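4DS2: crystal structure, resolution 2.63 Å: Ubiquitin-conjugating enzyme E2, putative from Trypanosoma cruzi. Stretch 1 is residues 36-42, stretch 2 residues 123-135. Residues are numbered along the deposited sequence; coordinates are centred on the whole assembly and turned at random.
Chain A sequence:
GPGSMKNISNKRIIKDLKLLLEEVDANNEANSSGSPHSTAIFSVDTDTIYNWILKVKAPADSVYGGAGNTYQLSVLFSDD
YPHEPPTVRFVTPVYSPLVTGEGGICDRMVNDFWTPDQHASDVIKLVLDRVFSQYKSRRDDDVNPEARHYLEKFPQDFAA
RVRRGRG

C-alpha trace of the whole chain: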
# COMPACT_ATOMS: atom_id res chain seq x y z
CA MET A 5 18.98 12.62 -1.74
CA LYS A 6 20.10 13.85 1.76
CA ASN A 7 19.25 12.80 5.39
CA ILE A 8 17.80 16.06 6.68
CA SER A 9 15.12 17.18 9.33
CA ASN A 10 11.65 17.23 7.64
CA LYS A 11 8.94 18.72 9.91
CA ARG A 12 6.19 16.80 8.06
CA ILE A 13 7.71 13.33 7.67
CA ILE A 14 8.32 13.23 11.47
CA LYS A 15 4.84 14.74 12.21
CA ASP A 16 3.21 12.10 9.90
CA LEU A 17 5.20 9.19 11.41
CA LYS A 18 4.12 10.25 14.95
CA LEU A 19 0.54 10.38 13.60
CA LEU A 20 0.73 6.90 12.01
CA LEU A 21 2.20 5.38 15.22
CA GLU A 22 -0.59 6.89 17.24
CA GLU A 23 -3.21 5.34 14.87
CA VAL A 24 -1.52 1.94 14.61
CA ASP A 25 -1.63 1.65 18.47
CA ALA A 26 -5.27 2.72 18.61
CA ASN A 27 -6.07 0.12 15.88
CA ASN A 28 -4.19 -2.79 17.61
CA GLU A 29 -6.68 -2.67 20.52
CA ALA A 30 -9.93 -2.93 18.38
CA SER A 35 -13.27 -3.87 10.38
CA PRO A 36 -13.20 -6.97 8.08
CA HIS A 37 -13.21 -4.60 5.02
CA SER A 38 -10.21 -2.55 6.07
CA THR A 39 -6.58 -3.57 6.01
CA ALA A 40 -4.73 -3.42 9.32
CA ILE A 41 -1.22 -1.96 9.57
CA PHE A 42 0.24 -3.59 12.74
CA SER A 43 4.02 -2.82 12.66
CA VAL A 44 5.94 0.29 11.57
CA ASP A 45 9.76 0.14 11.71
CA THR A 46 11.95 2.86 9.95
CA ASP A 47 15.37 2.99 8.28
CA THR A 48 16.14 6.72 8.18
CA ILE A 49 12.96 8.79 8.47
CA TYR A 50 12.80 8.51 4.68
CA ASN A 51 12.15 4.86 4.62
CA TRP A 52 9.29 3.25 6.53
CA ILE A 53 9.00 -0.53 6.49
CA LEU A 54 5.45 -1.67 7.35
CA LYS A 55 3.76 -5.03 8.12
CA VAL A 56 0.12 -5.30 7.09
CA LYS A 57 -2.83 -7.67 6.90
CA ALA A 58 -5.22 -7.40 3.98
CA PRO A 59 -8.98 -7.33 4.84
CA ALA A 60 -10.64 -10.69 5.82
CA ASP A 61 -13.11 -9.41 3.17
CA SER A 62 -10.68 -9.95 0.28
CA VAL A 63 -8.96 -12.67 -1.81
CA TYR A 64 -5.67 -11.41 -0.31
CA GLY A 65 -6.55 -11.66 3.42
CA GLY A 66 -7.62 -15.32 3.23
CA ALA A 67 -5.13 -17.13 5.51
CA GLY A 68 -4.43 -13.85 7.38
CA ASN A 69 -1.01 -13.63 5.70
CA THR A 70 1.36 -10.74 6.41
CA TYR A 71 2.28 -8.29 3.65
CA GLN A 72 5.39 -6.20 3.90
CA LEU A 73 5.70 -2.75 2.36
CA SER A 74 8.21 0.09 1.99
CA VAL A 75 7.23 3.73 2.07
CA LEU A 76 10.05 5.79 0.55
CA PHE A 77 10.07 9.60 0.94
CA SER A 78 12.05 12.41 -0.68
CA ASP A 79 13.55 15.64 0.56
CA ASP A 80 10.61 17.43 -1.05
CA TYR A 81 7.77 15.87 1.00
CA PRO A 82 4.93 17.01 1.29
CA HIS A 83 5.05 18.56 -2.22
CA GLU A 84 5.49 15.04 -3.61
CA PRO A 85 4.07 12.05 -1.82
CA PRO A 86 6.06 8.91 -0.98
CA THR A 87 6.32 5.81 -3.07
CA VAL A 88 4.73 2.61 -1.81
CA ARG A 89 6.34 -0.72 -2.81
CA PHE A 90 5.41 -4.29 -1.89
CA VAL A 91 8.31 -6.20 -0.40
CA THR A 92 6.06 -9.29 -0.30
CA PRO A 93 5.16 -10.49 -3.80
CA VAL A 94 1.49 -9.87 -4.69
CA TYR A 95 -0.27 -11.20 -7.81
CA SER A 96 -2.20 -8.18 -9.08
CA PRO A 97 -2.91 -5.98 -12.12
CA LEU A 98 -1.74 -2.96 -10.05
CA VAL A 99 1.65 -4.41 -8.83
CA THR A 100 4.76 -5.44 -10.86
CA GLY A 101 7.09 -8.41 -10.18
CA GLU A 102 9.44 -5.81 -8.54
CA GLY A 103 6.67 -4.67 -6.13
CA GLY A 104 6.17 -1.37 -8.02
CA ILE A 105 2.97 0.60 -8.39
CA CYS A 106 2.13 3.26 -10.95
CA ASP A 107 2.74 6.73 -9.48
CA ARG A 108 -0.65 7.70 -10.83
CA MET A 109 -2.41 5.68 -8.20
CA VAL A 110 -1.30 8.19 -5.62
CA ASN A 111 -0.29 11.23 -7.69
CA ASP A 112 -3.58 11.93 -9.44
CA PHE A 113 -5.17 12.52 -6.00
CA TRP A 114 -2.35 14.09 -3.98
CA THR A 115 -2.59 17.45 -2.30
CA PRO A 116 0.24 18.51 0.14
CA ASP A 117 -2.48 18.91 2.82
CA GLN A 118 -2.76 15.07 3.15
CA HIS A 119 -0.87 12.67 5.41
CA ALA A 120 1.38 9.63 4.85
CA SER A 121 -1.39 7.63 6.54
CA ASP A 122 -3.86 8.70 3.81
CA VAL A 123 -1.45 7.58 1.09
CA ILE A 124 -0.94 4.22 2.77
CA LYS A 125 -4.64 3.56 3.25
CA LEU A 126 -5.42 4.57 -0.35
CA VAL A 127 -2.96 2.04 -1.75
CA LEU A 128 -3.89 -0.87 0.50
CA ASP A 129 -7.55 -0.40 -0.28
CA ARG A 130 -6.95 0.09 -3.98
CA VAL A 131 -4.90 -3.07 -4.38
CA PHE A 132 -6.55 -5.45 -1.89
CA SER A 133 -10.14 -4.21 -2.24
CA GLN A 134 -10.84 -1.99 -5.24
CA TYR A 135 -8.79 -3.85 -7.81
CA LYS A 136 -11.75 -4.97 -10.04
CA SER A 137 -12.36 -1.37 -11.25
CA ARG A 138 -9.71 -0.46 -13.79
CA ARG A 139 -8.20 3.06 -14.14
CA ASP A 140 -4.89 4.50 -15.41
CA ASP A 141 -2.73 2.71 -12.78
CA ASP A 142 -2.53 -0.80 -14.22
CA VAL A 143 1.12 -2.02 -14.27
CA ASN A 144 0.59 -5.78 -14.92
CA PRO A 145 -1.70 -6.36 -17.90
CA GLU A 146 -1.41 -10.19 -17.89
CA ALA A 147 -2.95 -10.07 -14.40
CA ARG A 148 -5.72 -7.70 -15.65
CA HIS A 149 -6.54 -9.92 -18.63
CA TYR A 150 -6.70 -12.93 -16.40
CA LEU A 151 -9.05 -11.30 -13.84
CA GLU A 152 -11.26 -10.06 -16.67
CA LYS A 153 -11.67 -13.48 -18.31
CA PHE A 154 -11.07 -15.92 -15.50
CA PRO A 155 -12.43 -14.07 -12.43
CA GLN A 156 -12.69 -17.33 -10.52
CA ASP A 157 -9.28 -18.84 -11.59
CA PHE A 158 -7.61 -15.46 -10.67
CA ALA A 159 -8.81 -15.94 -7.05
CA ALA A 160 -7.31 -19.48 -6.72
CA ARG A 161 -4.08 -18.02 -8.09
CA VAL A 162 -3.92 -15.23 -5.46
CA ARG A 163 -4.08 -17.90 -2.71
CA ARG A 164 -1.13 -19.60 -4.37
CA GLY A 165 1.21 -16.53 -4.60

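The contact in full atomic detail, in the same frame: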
# COMPACT_ATOMS: atom_id res chain seq x y z
N PRO A 36 -13.61 -5.92 9.03
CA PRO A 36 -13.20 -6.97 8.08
C PRO A 36 -12.91 -6.44 6.67
O PRO A 36 -12.24 -7.13 5.91
CB PRO A 36 -14.43 -7.88 8.03
CG PRO A 36 -15.58 -6.93 8.22
CD PRO A 36 -15.08 -5.91 9.21
N HIS A 37 -13.41 -5.23 6.34
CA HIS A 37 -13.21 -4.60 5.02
C HIS A 37 -11.97 -3.76 4.92
O HIS A 37 -11.50 -3.46 3.83
CB HIS A 37 -14.43 -3.77 4.60
CG HIS A 37 -14.37 -3.32 3.15
ND1 HIS A 37 -14.65 -4.15 2.13
CD2 HIS A 37 -14.03 -2.09 2.58
CE1 HIS A 37 -14.50 -3.49 0.97
NE2 HIS A 37 -14.12 -2.23 1.24
N SER A 38 -11.42 -3.35 6.06
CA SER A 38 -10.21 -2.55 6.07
C SER A 38 -8.98 -3.41 6.36
O SER A 38 -9.04 -4.46 7.01
CB SER A 38 -10.31 -1.38 7.06
OG SER A 38 -10.80 -0.22 6.40
N THR A 39 -7.86 -2.92 5.86
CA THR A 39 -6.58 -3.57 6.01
C THR A 39 -5.96 -3.01 7.28
O THR A 39 -6.15 -1.84 7.58
CB THR A 39 -5.69 -3.27 4.79
OG1 THR A 39 -4.82 -2.15 5.07
CG2 THR A 39 -6.61 -2.95 3.52
N ALA A 40 -5.27 -3.84 8.05
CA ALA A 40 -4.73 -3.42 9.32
C ALA A 40 -3.22 -3.32 9.17
O ALA A 40 -2.56 -4.29 8.77
CB ALA A 40 -5.13 -4.41 10.42
N ILE A 41 -2.67 -2.14 9.45
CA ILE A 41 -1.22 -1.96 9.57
C ILE A 41 -0.93 -2.21 11.05
O ILE A 41 -1.51 -1.53 11.89
CB ILE A 41 -0.75 -0.52 9.19
CG1 ILE A 41 -1.38 -0.05 7.87
CG2 ILE A 41 0.77 -0.46 9.08
CD1 ILE A 41 -1.18 1.43 7.51
N PHE A 42 -0.05 -3.17 11.35
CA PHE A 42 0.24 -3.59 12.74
C PHE A 42 1.72 -3.49 13.20
O PHE A 42 2.02 -3.73 14.38
CB PHE A 42 -0.29 -5.01 12.99
CG PHE A 42 0.48 -6.09 12.27
CD1 PHE A 42 0.16 -6.43 10.96
CD2 PHE A 42 1.52 -6.77 12.91
CE1 PHE A 42 0.88 -7.42 10.28
CE2 PHE A 42 2.24 -7.76 12.25
CZ PHE A 42 1.92 -8.08 10.93
N VAL A 123 -2.10 8.23 2.21
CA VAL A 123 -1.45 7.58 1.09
C VAL A 123 -1.39 6.06 1.28
O VAL A 123 -1.53 5.28 0.32
CB VAL A 123 0.01 8.07 0.96
CG1 VAL A 123 0.72 7.30 -0.15
CG2 VAL A 123 0.07 9.58 0.76
N ILE A 124 -1.13 5.64 2.51
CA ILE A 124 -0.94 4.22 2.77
C ILE A 124 -2.29 3.52 2.71
O ILE A 124 -2.39 2.45 2.14
CB ILE A 124 -0.22 3.95 4.12
CG1 ILE A 124 1.17 4.63 4.15
CG2 ILE A 124 -0.04 2.43 4.33
CD1 ILE A 124 1.74 4.85 5.54
N LYS A 125 -3.32 4.15 3.27
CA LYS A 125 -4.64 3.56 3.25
C LYS A 125 -5.21 3.53 1.85
O LYS A 125 -5.92 2.60 1.51
CB LYS A 125 -5.57 4.27 4.22
CG LYS A 125 -5.13 4.08 5.68
CD LYS A 125 -6.18 4.57 6.69
CE LYS A 125 -5.58 5.29 7.88
NZ LYS A 125 -5.50 6.76 7.57
N LEU A 126 -4.89 4.52 1.02
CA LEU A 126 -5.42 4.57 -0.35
C LEU A 126 -4.91 3.41 -1.17
O LEU A 126 -5.64 2.86 -1.99
CB LEU A 126 -5.07 5.90 -1.06
CG LEU A 126 -5.47 5.93 -2.55
CD1 LEU A 126 -5.60 7.34 -3.07
CD2 LEU A 126 -4.50 5.14 -3.43
N VAL A 127 -3.64 3.06 -0.95
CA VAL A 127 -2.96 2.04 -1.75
C VAL A 127 -3.37 0.65 -1.35
O VAL A 127 -3.55 -0.22 -2.22
CB VAL A 127 -1.44 2.09 -1.61
CG1 VAL A 127 -0.82 0.78 -2.09
CG2 VAL A 127 -0.88 3.29 -2.37
N LEU A 128 -3.50 0.44 -0.03
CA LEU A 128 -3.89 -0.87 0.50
C LEU A 128 -5.29 -1.22 0.05
O LEU A 128 -5.56 -2.34 -0.39
CB LEU A 128 -3.82 -0.89 2.01
CG LEU A 128 -2.42 -0.73 2.62
CD1 LEU A 128 -2.55 -0.37 4.11
CD2 LEU A 128 -1.60 -1.98 2.40
N ASP A 129 -6.18 -0.24 0.15
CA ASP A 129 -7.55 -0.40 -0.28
C ASP A 129 -7.66 -0.61 -1.79
O ASP A 129 -8.46 -1.43 -2.29
CB ASP A 129 -8.35 0.84 0.12
CG ASP A 129 -9.70 0.89 -0.57
OD1 ASP A 129 -10.53 -0.05 -0.36
OD2 ASP A 129 -9.92 1.87 -1.32
N ARG A 130 -6.90 0.16 -2.53
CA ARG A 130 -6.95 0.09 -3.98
C ARG A 130 -6.55 -1.29 -4.47
O ARG A 130 -7.20 -1.87 -5.31
CB ARG A 130 -6.06 1.19 -4.57
CG ARG A 130 -5.86 1.13 -6.05
CD ARG A 130 -7.15 1.23 -6.81
NE ARG A 130 -6.86 1.20 -8.23
CZ ARG A 130 -7.77 1.02 -9.18
NH1 ARG A 130 -9.06 0.85 -8.86
NH2 ARG A 130 -7.41 1.01 -10.46
N VAL A 131 -5.47 -1.81 -3.91
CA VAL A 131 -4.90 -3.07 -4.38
C VAL A 131 -5.61 -4.32 -3.83
O VAL A 131 -5.91 -5.27 -4.58
CB VAL A 131 -3.42 -3.10 -4.06
CG1 VAL A 131 -2.82 -4.48 -4.36
CG2 VAL A 131 -2.75 -1.99 -4.87
N PHE A 132 -5.92 -4.30 -2.53
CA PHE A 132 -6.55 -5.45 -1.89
C PHE A 132 -8.07 -5.52 -2.08
O PHE A 132 -8.67 -6.61 -2.02
CB PHE A 132 -6.23 -5.41 -0.38
CG PHE A 132 -4.80 -5.73 -0.03
CD1 PHE A 132 -4.01 -6.56 -0.84
CD2 PHE A 132 -4.26 -5.26 1.16
CE1 PHE A 132 -2.72 -6.88 -0.49
CE2 PHE A 132 -2.97 -5.59 1.52
CZ PHE A 132 -2.20 -6.40 0.69
N SER A 133 -8.69 -4.35 -2.27
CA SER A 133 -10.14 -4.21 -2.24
C SER A 133 -10.80 -3.59 -3.46
O SER A 133 -11.88 -4.03 -3.81
CB SER A 133 -10.56 -3.47 -0.98
OG SER A 133 -10.57 -4.40 0.08
N GLN A 134 -10.18 -2.62 -4.11
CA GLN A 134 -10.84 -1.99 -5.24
C GLN A 134 -10.17 -2.34 -6.55
O GLN A 134 -10.25 -1.59 -7.51
CB GLN A 134 -10.91 -0.47 -5.09
CG GLN A 134 -11.50 0.04 -3.77
CD GLN A 134 -12.97 -0.36 -3.50
OE1 GLN A 134 -13.70 -0.79 -4.41
NE2 GLN A 134 -13.42 -0.16 -2.25
N TYR A 135 -9.55 -3.50 -6.63
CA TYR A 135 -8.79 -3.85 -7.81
C TYR A 135 -9.62 -4.10 -9.07
O TYR A 135 -9.12 -3.83 -10.19
CB TYR A 135 -7.89 -5.07 -7.57
CG TYR A 135 -8.62 -6.27 -7.02
CD1 TYR A 135 -8.87 -6.39 -5.64
CD2 TYR A 135 -9.08 -7.27 -7.86
CE1 TYR A 135 -9.55 -7.47 -5.13
CE2 TYR A 135 -9.77 -8.37 -7.35
CZ TYR A 135 -9.99 -8.47 -5.98
OH TYR A 135 -10.64 -9.56 -5.44

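The segment leading into a β-strand (40-42) lies against one side of a helix that runs through 132, and alternation in the extended chain sets which residues reach it: T39 and I41 direct their CA-to-CB bonds toward the helix, S38 and A40 away. On the helix, I124, L128 and F132, spaced four residues apart, answer them. No hydrogen bond crosses the contact, so packing carries it.

I41 adopts an m,t rotamer that extends CD1 to 3.5 Å from CG2 of I124, also m,t, while I41 CG1 lies 4.0 Å from L128 CD1. These branched apolar chains form the buried end of the contact. T39 comes next, its chi1 of 96° lying between wells. In this conformation OG1 sits only 3.0 Å from L128 CD1, a tight contact with a methyl group that cannot serve as a conventional hydrogen-bond partner, while CG2 approaches the edge of the F132 ring, 4.1 Å from CD2.

Toward the helix end the contact becomes polar and looser. The t rotamer of H37, whose CA-to-CB bond points sideways, brings its poorly ordered imidazole closer: S133 OG lies over one face, 4.1 Å from CE1, and Q134 NE2 lies at the edge, 4.1 Å from H37 NE2. Q134, folded m,m, donates a weak hydrogen bond from NE2 to D129 OD1 (3.5 Å).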